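Local coordinates for protein PHOX (Pseudomonas fluorescens, PDB 4A9V) that probably hydrolyses phosphate monoesters as a beta-propeller alkaline phosphatase, using a catalytic cofactor built from iron and calcium ions, at residues F64-G70 and I87-N93; G174-A180 and T191-F196; F449-G453 and G465-I469. All coordinates share one frame; numbering follows the deposited sequence.

Contact 1 of 3, residues F64-G70 and I87-N93; sequences FGDNNDG and INNEYTN. With LI (lithium ion), chain D; FEO (mu-oxo-diiron), chain S.
Asn67 and Asn93 meet amide to amide because both side chains lean back beside their own backbone N, with chi1 at -70° and -49°; they approach from opposite directions. Each amide donates to the other: Asn93 ND2 lies 2.9 Å from Asn67 OD1, and Asn67 ND2 lies 3.0 Å from Asn93 OD1. The two planes are twisted 58° apart, so the pair is not flat. Asparagine, with a donor and an acceptor on one short arm, suits both ends. Asn67 ND2 also hangs over the centre of the Tyr91 ring, 3.1 Å above its plane, while Ser571 adds a bond to Asn67 OD1.

Next to this pair, Thr92 OG1 donates to the anti lone pair of Asp66 OD2 at 2.7 Å, and a water links that oxygen to Asn93 ND2. Asn89 ND2 reaches Asp66 O at 3.1 Å, from above the carbonyl plane, and its OD1 is held by Ser120. Gly65 leaves room for this amide to lie against the backbone. Phe64 packs its edge on Ile87.

Antiparallel strands 68-70 and 87-89 start a four-stranded sheet, as in a propeller blade. At this end of the hairpin, where one strand begins and the other finishes, Asp69 holds a lithium ion through both oxygens, with Thr534 bonded to OD1, and the extended Glu90 chain puts OE2 2.0 Å from FE1 of the mu-oxo-diiron group. Glu90 N is tied almost straight to Asn67 O, 3.1 Å away. Asp69 OD2 and Glu90 OE1 come within 3.1 Å of each other, a closeness that the neighbouring cations probably offset.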
ATOM      1  N   PHE A  64      -6.935   1.770  17.879  1.00  7.28           N
ATOM      2  CA  PHE A  64      -6.585   1.251  16.569  1.00  7.02           C
ATOM      3  C   PHE A  64      -7.327   2.050  15.496  1.00  6.98           C
ATOM      4  O   PHE A  64      -8.523   2.312  15.613  1.00  7.09           O
ATOM      5  CB  PHE A  64      -6.951  -0.233  16.486  1.00  7.16           C
ATOM      6  CG  PHE A  64      -6.309  -0.957  15.339  1.00  6.87           C
ATOM      7  CD1 PHE A  64      -4.961  -1.276  15.379  1.00  8.50           C
ATOM      8  CD2 PHE A  64      -7.066  -1.384  14.266  1.00  7.54           C
ATOM      9  CE1 PHE A  64      -4.377  -1.990  14.355  1.00  9.17           C
ATOM     10  CE2 PHE A  64      -6.487  -2.096  13.231  1.00  8.84           C
ATOM     11  CZ  PHE A  64      -5.137  -2.393  13.272  1.00  9.26           C
ATOM     12  N   GLY A  65      -6.599   2.447  14.459  1.00  6.99           N
ATOM     13  CA  GLY A  65      -7.155   3.303  13.425  1.00  7.36           C
ATOM     14  C   GLY A  65      -8.098   2.554  12.511  1.00  6.38           C
ATOM     15  O   GLY A  65      -8.368   1.360  12.687  1.00  7.02           O
ATOM     16  N   ASP A  66      -8.646   3.289  11.549  1.00  7.16           N
ATOM     17  CA  ASP A  66      -9.653   2.763  10.638  1.00  7.12           C
ATOM     18  C   ASP A  66      -8.991   2.200   9.377  1.00  7.06           C
ATOM     19  O   ASP A  66      -7.797   2.388   9.136  1.00  7.13           O
ATOM     20  CB  ASP A  66     -10.655   3.873  10.294  1.00  7.72           C
ATOM     21  CG  ASP A  66     -12.048   3.348   9.957  1.00  9.22           C
ATOM     22  OD1 ASP A  66     -12.213   2.117   9.794  1.00  8.83           O
ATOM     23  OD2 ASP A  66     -12.966   4.191   9.821  1.00 10.08           O
ATOM     24  N   ASN A  67      -9.773   1.463   8.601  1.00  6.89           N
ATOM     25  CA  ASN A  67      -9.370   0.966   7.296  1.00  6.91           C
ATOM     26  C   ASN A  67      -7.920   0.486   7.262  1.00  6.87           C
ATOM     27  O   ASN A  67      -7.116   0.926   6.439  1.00  6.70           O
ATOM     28  CB  ASN A  67      -9.699   1.986   6.205  1.00  7.22           C
ATOM     29  CG  ASN A  67     -11.196   2.106   5.974  1.00  7.81           C
ATOM     30  OD1 ASN A  67     -11.969   1.247   6.399  1.00  8.65           O
ATOM     31  ND2 ASN A  67     -11.616   3.164   5.297  1.00  9.00           N
ATOM     32  N   ASN A  68      -7.651  -0.575   8.012  0.50  7.07           N
ATOM     33  CA  ASN A  68      -6.293  -1.088   8.091  0.50  7.44           C
ATOM     34  C   ASN A  68      -5.845  -1.691   6.769  0.50  6.85           C
ATOM     35  O   ASN A  68      -6.654  -2.207   5.992  0.50  9.27           O
ATOM     36  CB  ASN A  68      -6.115  -2.080   9.251  0.50  6.06           C
ATOM     37  CG  ASN A  68      -7.137  -3.199   9.255  0.50  7.29           C
ATOM     38  OD1 ASN A  68      -7.929  -3.277  10.192  0.50 14.32           O
ATOM     39  ND2 ASN A  68      -6.839  -4.245   8.496  0.50  8.24           N
ATOM     40  N   ASP A  69      -4.590  -1.418   6.431  1.00  6.01           N
ATOM     41  CA  ASP A  69      -4.090  -1.617   5.085  1.00  6.27           C
ATOM     42  C   ASP A  69      -2.740  -2.360   5.177  1.00  6.13           C
ATOM     43  O   ASP A  69      -2.653  -3.408   5.815  1.00  6.83           O
ATOM     44  CB  ASP A  69      -4.031  -0.252   4.372  1.00  6.28           C
ATOM     45  CG  ASP A  69      -4.122  -0.356   2.863  1.00  6.98           C
ATOM     46  OD1 ASP A  69      -3.689  -1.388   2.304  1.00  8.05           O
ATOM     47  OD2 ASP A  69      -4.599   0.627   2.237  1.00  8.67           O
ATOM     48  N   GLY A  70      -1.673  -1.825   4.600  1.00  6.22           N
ATOM     49  CA  GLY A  70      -0.388  -2.523   4.650  1.00  6.29           C
ATOM     50  C   GLY A  70       0.126  -2.676   6.073  1.00  5.76           C
ATOM     51  O   GLY A  70      -0.153  -1.846   6.936  1.00  7.12           O
ATOM     52  N   ILE A  87       0.897  -1.397  11.469  1.00  5.93           N
ATOM     53  CA  ILE A  87      -0.247  -1.570  10.591  1.00  6.15           C
ATOM     54  C   ILE A  87      -0.750  -0.195  10.164  1.00  5.90           C
ATOM     55  O   ILE A  87      -1.070   0.663  10.992  1.00  6.60           O
ATOM     56  CB  ILE A  87      -1.373  -2.336  11.305  1.00  6.35           C
ATOM     57  CG1 ILE A  87      -0.902  -3.722  11.762  1.00  7.08           C
ATOM     58  CG2 ILE A  87      -2.589  -2.439  10.403  1.00  6.95           C
ATOM     59  CD1 ILE A  87      -1.636  -4.250  12.981  1.00  8.37           C
ATOM     60  N   ASN A  88      -0.821   0.016   8.856  1.00  5.81           N
ATOM     61  CA  ASN A  88      -1.314   1.266   8.319  1.00  5.83           C
ATOM     62  C   ASN A  88      -2.808   1.398   8.525  1.00  5.66           C
ATOM     63  O   ASN A  88      -3.544   0.417   8.421  1.00  6.32           O
ATOM     64  CB  ASN A  88      -1.051   1.337   6.826  1.00  5.97           C
ATOM     65  CG  ASN A  88       0.408   1.518   6.486  1.00  6.24           C
ATOM     66  OD1 ASN A  88       1.264   1.718   7.355  1.00  6.91           O
ATOM     67  ND2 ASN A  88       0.693   1.501   5.198  1.00  7.77           N
ATOM     68  N   ASN A  89      -3.250   2.648   8.641  1.00  5.99           N
ATOM     69  CA  ASN A  89      -4.659   3.009   8.686  1.00  6.62           C
ATOM     70  C   ASN A  89      -4.904   4.053   7.607  1.00  6.19           C
ATOM     71  O   ASN A  89      -4.421   5.183   7.710  1.00  7.01           O
ATOM     72  CB  ASN A  89      -4.980   3.577  10.075  1.00  6.82           C
ATOM     73  CG  ASN A  89      -4.769   2.559  11.171  1.00  7.78           C
ATOM     74  OD1 ASN A  89      -3.926   2.733  12.053  1.00  8.93           O
ATOM     75  ND2 ASN A  89      -5.540   1.477  11.122  1.00  7.96           N
ATOM     76  N   GLU A  90      -5.535   3.648   6.514  1.00  6.24           N
ATOM     77  CA  GLU A  90      -5.470   4.446   5.291  1.00  6.03           C
ATOM     78  C   GLU A  90      -6.448   5.621   5.270  1.00  6.71           C
ATOM     79  O   GLU A  90      -6.098   6.714   4.837  1.00  7.84           O
ATOM     80  CB  GLU A  90      -5.674   3.566   4.062  1.00  6.44           C
ATOM     81  CG  GLU A  90      -5.348   4.304   2.770  1.00  7.03           C
ATOM     82  CD  GLU A  90      -5.618   3.495   1.522  1.00  7.25           C
ATOM     83  OE1 GLU A  90      -6.683   2.849   1.453  1.00  8.70           O
ATOM     84  OE2 GLU A  90      -4.790   3.574   0.578  1.00  8.61           O
ATOM     85  N   TYR A  91      -7.698   5.384   5.653  1.00  6.58           N
ATOM     86  CA  TYR A  91      -8.722   6.420   5.575  1.00  7.38           C
ATOM     87  C   TYR A  91      -9.871   5.996   6.467  1.00  7.29           C
ATOM     88  O   TYR A  91      -9.719   5.069   7.270  1.00  8.11           O
ATOM     89  CB  TYR A  91      -9.147   6.699   4.116  1.00  7.88           C
ATOM     90  CG  TYR A  91      -9.925   5.600   3.426  1.00  7.78           C
ATOM     91  CD1 TYR A  91      -9.292   4.457   2.952  1.00  8.13           C
ATOM     92  CD2 TYR A  91     -11.268   5.758   3.138  1.00  8.39           C
ATOM     93  CE1 TYR A  91      -9.980   3.497   2.234  1.00  9.13           C
ATOM     94  CE2 TYR A  91     -11.971   4.799   2.433  1.00  9.27           C
ATOM     95  CZ  TYR A  91     -11.317   3.677   1.968  1.00  9.34           C
ATOM     96  OH  TYR A  91     -11.991   2.696   1.276  1.00 12.24           O
ATOM     97  N   THR A  92     -10.976   6.725   6.414  1.00  8.36           N
ATOM     98  CA  THR A  92     -12.093   6.414   7.291  1.00  8.47           C
ATOM     99  C   THR A  92     -13.407   6.480   6.536  1.00  8.64           C
ATOM    100  O   THR A  92     -13.479   6.993   5.424  1.00 11.55           O
ATOM    101  CB  THR A  92     -12.102   7.315   8.551  1.00 10.07           C
ATOM    102  OG1 THR A  92     -13.126   6.881   9.458  1.00 10.37           O
ATOM    103  CG2 THR A  92     -12.334   8.773   8.188  1.00 10.74           C
ATOM    104  N   ASN A  93     -14.432   5.897   7.138  1.00 10.06           N
ATOM    105  CA  ASN A  93     -15.731   5.734   6.505  1.00  9.18           C
ATOM    106  C   ASN A  93     -16.745   6.591   7.251  1.00  9.50           C
ATOM    107  O   ASN A  93     -17.139   6.251   8.369  1.00  9.13           O
ATOM    108  CB  ASN A  93     -16.134   4.266   6.605  1.00  9.85           C
ATOM    109  CG  ASN A  93     -15.020   3.336   6.156  1.00 10.53           C
ATOM    110  OD1 ASN A  93     -14.564   3.408   5.017  1.00 10.53           O
ATOM    111  ND2 ASN A  93     -14.534   2.501   7.067  1.00 10.16           N
TER
HETATM  112 LI    LI D 613      -4.307  -0.273   0.247  1.00  8.34          LI
HETATM  113 FE1  FEO S1594      -4.280   2.534  -1.113  1.00  7.69          FE
HETATM  114 FE2  FEO S1594      -3.430   1.967  -4.433  1.00  7.08          FE
HETATM  115  O   FEO S1594      -4.334   1.527  -2.785  1.00  7.92           O
HETATM  116  O   HOH W   1     -15.431   3.120   9.816  1.00 12.50           O
HETATM  117  O   HOH W   2      -5.108   0.716  -0.295  1.00  8.23           O
HETATM  118  O   HOH W   3      -2.797  -1.123  -0.276  1.00  8.22           O
HETATM  119  O   HOH W   4      -6.363   3.047  -1.856  1.00 13.70           O

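Contact 2 of 3, residues G174-A180 and T191-F196; sequences GTFQNCA and TCEENF. With FEO (mu-oxo-diiron), chain S.
Glu194 reaches past Cys179 to the diiron group on an almost fully extended chain, with chi1 at -177° and chi2 at -167°. Its CB packs on Cys179 CB at 3.5 Å; CG carries the chain onward, and CD arrives beside the pair, about equally far from the two irons. There the carboxylate divides: OE1 binds FE1 at 2.0 Å and OE2 binds FE2 at 2.1 Å, so one residue bridges both metals. Glutamate suits the place, having the reach and two equivalent oxygens. Cys179 SG, a soft sulfur ligand, joins OE1 on FE1 at 2.5 Å; Glu90 is a further ligand of that iron.

The backbone fixes the roots of both ligands. Cys179 N donates to Cys192 O, and Glu194 N donates to Gln177 O at 3.0 Å. Gln177 has positive phi where the chain turns into strand 178-180. Its bent side chain lies across Asn195, the amide planes 75° apart, and a water accepts from both Gln177 NE2 and Asn195 N.

Away from the metals, on the face carrying Asn178 and Glu193, a polar relay holds the strands. Asn178 ND2 spends one N-H on Thr191 OG1, 3.0 Å away, and the other on Thr175 OG1 at 2.9 Å, each acceptor tilted slightly from the amide plane. Thr175 OG1 in turn donates to the anti lone pair of Glu193 OE2 at 2.7 Å, an oxygen also salt-bridged to Lys263. A threonine hydroxyl can accept and donate at once, as this chain needs; Thr191 OG1 has Asn88 as its other partner.

A beta hairpin of a propeller sheet thus delivers two ligands from its inner end, as fits a mu-oxo-diiron site lodged at the core of the fold.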
ATOM      1  N   GLY A 174       1.618  15.051  10.909  1.00  8.09           N
ATOM      2  CA  GLY A 174       0.842  13.933  10.415  1.00  8.25           C
ATOM      3  C   GLY A 174       1.472  13.135   9.301  1.00  8.08           C
ATOM      4  O   GLY A 174       2.254  13.642   8.486  1.00  8.12           O
ATOM      5  N   THR A 175       1.093  11.864   9.286  1.00  7.37           N
ATOM      6  CA  THR A 175       1.074  11.045   8.099  1.00  7.50           C
ATOM      7  C   THR A 175      -0.334  10.468   8.001  1.00  8.53           C
ATOM      8  O   THR A 175      -0.960  10.177   9.027  1.00  9.26           O
ATOM      9  CB  THR A 175       2.159   9.945   8.190  1.00  7.79           C
ATOM     10  OG1 THR A 175       2.217   9.204   6.976  1.00  8.65           O
ATOM     11  CG2 THR A 175       1.916   8.988   9.342  1.00  9.95           C
ATOM     12  N   PHE A 176      -0.905  10.522   6.802  1.00  7.94           N
ATOM     13  CA  PHE A 176      -2.279  10.104   6.594  1.00  7.74           C
ATOM     14  C   PHE A 176      -2.415   9.536   5.181  1.00  7.65           C
ATOM     15  O   PHE A 176      -1.456   9.555   4.410  1.00  7.57           O
ATOM     16  CB  PHE A 176      -3.274  11.256   6.873  1.00  7.62           C
ATOM     17  CG  PHE A 176      -2.963  12.546   6.143  1.00  8.14           C
ATOM     18  CD1 PHE A 176      -3.327  12.712   4.813  1.00  8.11           C
ATOM     19  CD2 PHE A 176      -2.350  13.603   6.792  1.00  8.14           C
ATOM     20  CE1 PHE A 176      -3.027  13.878   4.134  1.00  8.49           C
ATOM     21  CE2 PHE A 176      -2.084  14.788   6.128  1.00  9.06           C
ATOM     22  CZ  PHE A 176      -2.385  14.909   4.788  1.00  9.59           C
ATOM     23  N   GLN A 177      -3.543   8.897   4.899  1.00  6.92           N
ATOM     24  CA  GLN A 177      -3.730   8.184   3.635  1.00  6.87           C
ATOM     25  C   GLN A 177      -2.594   7.176   3.435  1.00  6.12           C
ATOM     26  O   GLN A 177      -2.170   6.873   2.318  1.00  7.21           O
ATOM     27  CB  GLN A 177      -3.905   9.147   2.455  1.00  7.38           C
ATOM     28  CG  GLN A 177      -5.210   9.936   2.518  1.00  8.12           C
ATOM     29  CD  GLN A 177      -6.470   9.173   2.106  1.00  8.49           C
ATOM     30  OE1 GLN A 177      -7.578   9.694   2.255  1.00 11.08           O
ATOM     31  NE2 GLN A 177      -6.308   8.051   1.429  1.00  8.32           N
ATOM     32  N   ASN A 178      -2.287   6.492   4.527  1.00  6.38           N
ATOM     33  CA  ASN A 178      -1.247   5.468   4.580  1.00  6.22           C
ATOM     34  C   ASN A 178      -1.723   4.163   3.968  1.00  6.52           C
ATOM     35  O   ASN A 178      -2.611   3.500   4.504  1.00  6.85           O
ATOM     36  CB  ASN A 178      -0.834   5.216   6.022  1.00  6.33           C
ATOM     37  CG  ASN A 178      -0.351   6.463   6.687  1.00  7.44           C
ATOM     38  OD1 ASN A 178      -1.147   7.348   7.008  1.00  8.56           O
ATOM     39  ND2 ASN A 178       0.966   6.627   6.718  1.00  9.51           N
ATOM     40  N   CYS A 179      -1.144   3.830   2.823  1.00  6.11           N
ATOM     41  CA  CYS A 179      -1.602   2.745   1.981  1.00  5.99           C
ATOM     42  C   CYS A 179      -0.859   1.470   2.370  1.00  5.74           C
ATOM     43  O   CYS A 179      -1.289   0.753   3.272  1.00  7.03           O
ATOM     44  CB  CYS A 179      -1.399   3.139   0.520  1.00  6.14           C
ATOM     45  SG  CYS A 179      -1.953   1.904  -0.651  1.00  7.59           S
ATOM     46  N   ALA A 180       0.308   1.228   1.791  1.00  6.30           N
ATOM     47  CA  ALA A 180       1.048   0.030   2.163  1.00  6.38           C
ATOM     48  C   ALA A 180       2.476   0.367   2.614  1.00  5.93           C
ATOM     49  O   ALA A 180       2.722   1.460   3.159  1.00  6.84           O
ATOM     50  CB  ALA A 180       0.984  -1.015   1.045  1.00  6.97           C
ATOM     51  N   THR A 191       6.088   3.406   5.893  1.00  6.46           N
ATOM     52  CA  THR A 191       4.696   3.611   5.564  1.00  6.38           C
ATOM     53  C   THR A 191       4.586   4.618   4.421  1.00  6.25           C
ATOM     54  O   THR A 191       5.375   5.554   4.319  1.00  7.88           O
ATOM     55  CB  THR A 191       3.864   4.042   6.794  1.00  7.01           C
ATOM     56  OG1 THR A 191       2.481   4.035   6.435  1.00  7.31           O
ATOM     57  CG2 THR A 191       4.237   5.425   7.292  1.00  7.14           C
ATOM     58  N   CYS A 192       3.625   4.392   3.536  1.00  5.49           N
ATOM     59  CA  CYS A 192       3.568   5.064   2.249  1.00  5.98           C
ATOM     60  C   CYS A 192       2.314   5.923   2.152  1.00  6.15           C
ATOM     61  O   CYS A 192       1.201   5.417   2.279  1.00  7.08           O
ATOM     62  CB  CYS A 192       3.544   4.015   1.148  1.00  6.50           C
ATOM     63  SG  CYS A 192       5.116   3.162   0.974  1.00  8.53           S
ATOM     64  N   GLU A 193       2.493   7.219   1.915  1.00  6.15           N
ATOM     65  CA  GLU A 193       1.380   8.150   1.741  1.00  6.73           C
ATOM     66  C   GLU A 193       0.933   8.124   0.286  1.00  7.02           C
ATOM     67  O   GLU A 193       1.710   8.449  -0.609  1.00  7.05           O
ATOM     68  CB  GLU A 193       1.824   9.563   2.142  1.00  6.69           C
ATOM     69  CG  GLU A 193       2.183   9.652   3.613  1.00  7.02           C
ATOM     70  CD  GLU A 193       2.926  10.915   4.028  1.00  6.84           C
ATOM     71  OE1 GLU A 193       3.343  11.731   3.174  1.00  7.55           O
ATOM     72  OE2 GLU A 193       3.093  11.090   5.258  1.00  7.50           O
ATOM     73  N   GLU A 194      -0.314   7.718   0.059  1.00  6.88           N
ATOM     74  CA  GLU A 194      -0.827   7.482  -1.296  1.00  6.77           C
ATOM     75  C   GLU A 194      -1.768   8.623  -1.720  1.00  6.39           C
ATOM     76  O   GLU A 194      -1.300   9.630  -2.236  1.00  6.89           O
ATOM     77  CB  GLU A 194      -1.497   6.098  -1.404  1.00  6.51           C
ATOM     78  CG  GLU A 194      -1.980   5.760  -2.809  1.00  6.62           C
ATOM     79  CD  GLU A 194      -2.896   4.558  -2.850  1.00  7.24           C
ATOM     80  OE1 GLU A 194      -3.611   4.317  -1.852  1.00  7.00           O
ATOM     81  OE2 GLU A 194      -2.956   3.909  -3.912  1.00  7.75           O
ATOM     82  N   ASN A 195      -3.059   8.534  -1.411  1.00  6.87           N
ATOM     83  CA  ASN A 195      -4.034   9.514  -1.912  1.00  7.78           C
ATOM     84  C   ASN A 195      -4.143  10.746  -1.016  1.00  7.39           C
ATOM     85  O   ASN A 195      -5.237  11.235  -0.692  1.00  8.05           O
ATOM     86  CB  ASN A 195      -5.388   8.850  -2.112  1.00  8.30           C
ATOM     87  CG  ASN A 195      -5.375   7.886  -3.278  1.00 11.27           C
ATOM     88  OD1 ASN A 195      -4.983   8.256  -4.387  1.00 14.02           O
ATOM     89  ND2 ASN A 195      -5.692   6.631  -3.017  1.00 18.13           N
ATOM     90  N   PHE A 196      -2.985  11.304  -0.693  1.00  7.74           N
ATOM     91  CA  PHE A 196      -2.912  12.435   0.219  1.00  7.82           C
ATOM     92  C   PHE A 196      -3.611  13.668  -0.345  1.00  7.14           C
ATOM     93  O   PHE A 196      -4.162  14.471   0.401  1.00  8.41           O
ATOM     94  CB  PHE A 196      -1.455  12.759   0.576  1.00  8.27           C
ATOM     95  CG  PHE A 196      -0.650  13.308  -0.569  1.00  8.04           C
ATOM     96  CD1 PHE A 196      -0.037  12.473  -1.486  1.00  8.50           C
ATOM     97  CD2 PHE A 196      -0.462  14.670  -0.695  1.00  8.27           C
ATOM     98  CE1 PHE A 196       0.692  12.996  -2.539  1.00  8.57           C
ATOM     99  CE2 PHE A 196       0.259  15.196  -1.747  1.00  8.94           C
ATOM    100  CZ  PHE A 196       0.852  14.362  -2.665  1.00  9.59           C
TER
HETATM  101 FE1  FEO S1594      -4.280   2.534  -1.113  1.00  7.69          FE
HETATM  102 FE2  FEO S1594      -3.430   1.967  -4.433  1.00  7.08          FE
HETATM  103  O   FEO S1594      -4.334   1.527  -2.785  1.00  7.92           O
HETATM  104  O   HOH W   5      -4.305   6.448   0.318  1.00 11.86           O
HETATM  105  O   HOH W   2      -5.108   0.716  -0.295  1.00  8.23           O
HETATM  106  O   HOH W   4      -6.363   3.047  -1.856  1.00 13.70           O

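Contact 3 of 3, residues F449-G453 and G465-I469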
ATOM      1  N   PHE A 449       3.337 -12.035 -15.616  1.00  6.94           N
ATOM      2  CA  PHE A 449       3.119 -13.272 -14.877  1.00  7.25           C
ATOM      3  C   PHE A 449       1.667 -13.745 -14.967  1.00  7.08           C
ATOM      4  O   PHE A 449       1.413 -14.940 -15.067  1.00  7.17           O
ATOM      5  CB  PHE A 449       3.526 -13.066 -13.410  1.00  7.86           C
ATOM      6  CG  PHE A 449       3.275 -14.258 -12.541  1.00  7.80           C
ATOM      7  CD1 PHE A 449       4.016 -15.414 -12.701  1.00  8.69           C
ATOM      8  CD2 PHE A 449       2.238 -14.264 -11.627  1.00  9.55           C
ATOM      9  CE1 PHE A 449       3.726 -16.554 -11.980  1.00 10.03           C
ATOM     10  CE2 PHE A 449       1.983 -15.383 -10.856  1.00 11.00           C
ATOM     11  CZ  PHE A 449       2.707 -16.543 -11.058  1.00 10.31           C
ATOM     12  N   VAL A 450       0.718 -12.816 -14.936  1.00  7.04           N
ATOM     13  CA  VAL A 450      -0.673 -13.156 -15.205  1.00  7.49           C
ATOM     14  C   VAL A 450      -1.366 -11.935 -15.787  1.00  6.99           C
ATOM     15  O   VAL A 450      -1.009 -10.801 -15.470  1.00  7.26           O
ATOM     16  CB  VAL A 450      -1.398 -13.673 -13.937  1.00  8.06           C
ATOM     17  CG1 VAL A 450      -1.569 -12.575 -12.909  1.00  9.14           C
ATOM     18  CG2 VAL A 450      -2.746 -14.287 -14.303  1.00  8.91           C
ATOM     19  N   VAL A 451      -2.316 -12.173 -16.682  1.00  6.90           N
ATOM     20  CA  VAL A 451      -3.233 -11.149 -17.148  1.00  7.00           C
ATOM     21  C   VAL A 451      -4.631 -11.540 -16.686  1.00  7.48           C
ATOM     22  O   VAL A 451      -5.151 -12.575 -17.102  1.00  7.98           O
ATOM     23  CB  VAL A 451      -3.196 -11.004 -18.681  1.00  8.23           C
ATOM     24  CG1 VAL A 451      -4.097  -9.858 -19.112  1.00  9.22           C
ATOM     25  CG2 VAL A 451      -1.768 -10.785 -19.166  1.00  9.68           C
ATOM     26  N   ALA A 452      -5.162 -10.828 -15.698  1.00  7.27           N
ATOM     27  CA  ALA A 452      -6.457 -11.189 -15.151  1.00  7.63           C
ATOM     28  C   ALA A 452      -7.539 -11.007 -16.205  1.00  7.50           C
ATOM     29  O   ALA A 452      -7.415 -10.188 -17.113  1.00  8.05           O
ATOM     30  CB  ALA A 452      -6.760 -10.361 -13.912  1.00  7.57           C
ATOM     31  N   GLY A 453      -8.604 -11.784 -16.078  1.00  7.76           N
ATOM     32  CA  GLY A 453      -9.715 -11.685 -17.002  1.00  7.88           C
ATOM     33  C   GLY A 453     -10.864 -12.564 -16.572  1.00  8.63           C
ATOM     34  O   GLY A 453     -10.823 -13.199 -15.516  1.00  8.79           O
ATOM     35  N   GLY A 465      -8.385 -13.096 -20.238  1.00  9.09           N
ATOM     36  CA  GLY A 465      -7.178 -13.256 -19.439  1.00  8.97           C
ATOM     37  C   GLY A 465      -6.183 -14.220 -20.060  1.00  7.92           C
ATOM     38  O   GLY A 465      -6.431 -14.842 -21.102  1.00  9.55           O
ATOM     39  N   SER A 466      -5.066 -14.404 -19.372  1.00  8.34           N
ATOM     40  CA  SER A 466      -4.059 -15.362 -19.776  1.00  8.67           C
ATOM     41  C   SER A 466      -4.424 -16.777 -19.330  1.00  8.94           C
ATOM     42  O   SER A 466      -5.382 -16.991 -18.585  1.00  9.48           O
ATOM     43  CB  SER A 466      -2.690 -14.953 -19.215  1.00  8.97           C
ATOM     44  OG  SER A 466      -2.738 -14.768 -17.806  1.00  8.27           O
ATOM     45  N   SER A 467      -3.665 -17.745 -19.823  1.00  9.06           N
ATOM     46  CA  SER A 467      -4.105 -19.125 -19.748  0.50  9.33           C
ATOM     47  C   SER A 467      -4.085 -19.690 -18.328  1.00  9.31           C
ATOM     48  O   SER A 467      -4.656 -20.755 -18.082  1.00 10.40           O
ATOM     49  CB  SER A 467      -3.240 -19.990 -20.652  0.50 10.61           C
ATOM     50  OG  SER A 467      -1.883 -19.888 -20.267  0.50  9.38           O
ATOM     51  N   ASN A 468      -3.346 -19.047 -17.425  1.00  9.18           N
ATOM     52  CA  ASN A 468      -3.366 -19.431 -16.016  1.00  8.82           C
ATOM     53  C   ASN A 468      -4.563 -18.882 -15.236  1.00  8.82           C
ATOM     54  O   ASN A 468      -4.750 -19.211 -14.053  1.00  9.54           O
ATOM     55  CB  ASN A 468      -2.025 -19.125 -15.313  1.00  8.78           C
ATOM     56  CG  ASN A 468      -1.510 -17.698 -15.519  1.00  8.46           C
ATOM     57  OD1 ASN A 468      -1.852 -16.999 -16.482  1.00  9.38           O
ATOM     58  ND2 ASN A 468      -0.576 -17.307 -14.651  1.00  8.08           N
ATOM     59  N   ILE A 469      -5.423 -18.141 -15.927  1.00  8.71           N
ATOM     60  CA  ILE A 469      -6.746 -17.784 -15.424  1.00  8.56           C
ATOM     61  C   ILE A 469      -7.779 -18.751 -16.000  1.00  9.57           C
ATOM     62  O   ILE A 469      -7.838 -18.957 -17.210  1.00 10.71           O
ATOM     63  CB  ILE A 469      -7.120 -16.339 -15.830  1.00  8.33           C
ATOM     64  CG1 ILE A 469      -6.148 -15.331 -15.210  1.00  9.18           C
ATOM     65  CG2 ILE A 469      -8.551 -16.030 -15.426  1.00  9.83           C
ATOM     66  CD1 ILE A 469      -6.124 -15.334 -13.695  1.00 10.54           C
TER
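Strand 450-451 runs beside a type I turn from Ser466 to Ile469, and Ser466 N donates to Val451 O at 2.9 Å while Ile469 N closes the turn on Ser466 O. Ser466 returns a second bond through its side chain. With chi1 at 54°, OG sits between its own backbone N and carbonyl carbon and accepts from Val451 N at 2.9 Å in a nearly straight line (174°). Both polar backbone atoms of Val451 are therefore taken by one serine. The same hydroxyl gives its proton to Asn468 OD1, 2.7 Å away. Serine suits the place, being small and able to accept and donate through one oxygen.

Asn468 extends the network along the strand. Its ND2 donates to Phe449 O at 3.1 Å, in the carbonyl plane, and also bonds to Gly519 O, so the amide is held at both ends. The carbonyl it meets belongs to a corner in the chain: Phe449 and Val450 both face Ile429 in a classic beta bulge near the end of strand 443-451 of the large antiparallel sheet. Segment 465-469 is the later loop, on the way to strand 478-483, that folds back beside this end of the strand and ties the end of one propeller sheet to the approach to the next.

Apolar groups pack alongside. Val450 CG2, the branch anti to the backbone N, touches Ile469 CD1 at 3.6 Å, the two side chains crossing at about a right angle; Ile521 adds to this patch. Gly465, with positive phi (86°) and no side chain, lets Val451 O come within 3.2 Å of its CA. Gly453, equally bare, lies against Gly465, and its carbonyl oxygen is met by Ile469 CG2 at 3.6 Å.

How the contacts relate
Contacts 1 and 2 are neighbours, their centres 10 Å apart, and both feed the same mu-oxo-diiron group. At FE1 Glu90 OE2 and Glu194 OE1 lie 2.8 Å apart, a closeness the shared metal accounts for. Further from the metals, Asn88 OD1 and Thr191 OG1 probably hydrogen-bond at 2.8 Å, joining the two hairpins, and Asn88 is held by Tyr189 too. Both contacts share the water that binds FE1 and donates to the oxo bridge. Contact 3 lies away from the cofactor: its centre is about 30 Å from either, its nearest atoms about 19 Å from contact 1 and 18 Å from contact 2. The Ala452 side chain is about 11 Å from that of Asp479, a calcium ligand, and about 13 Å from a calcium ion.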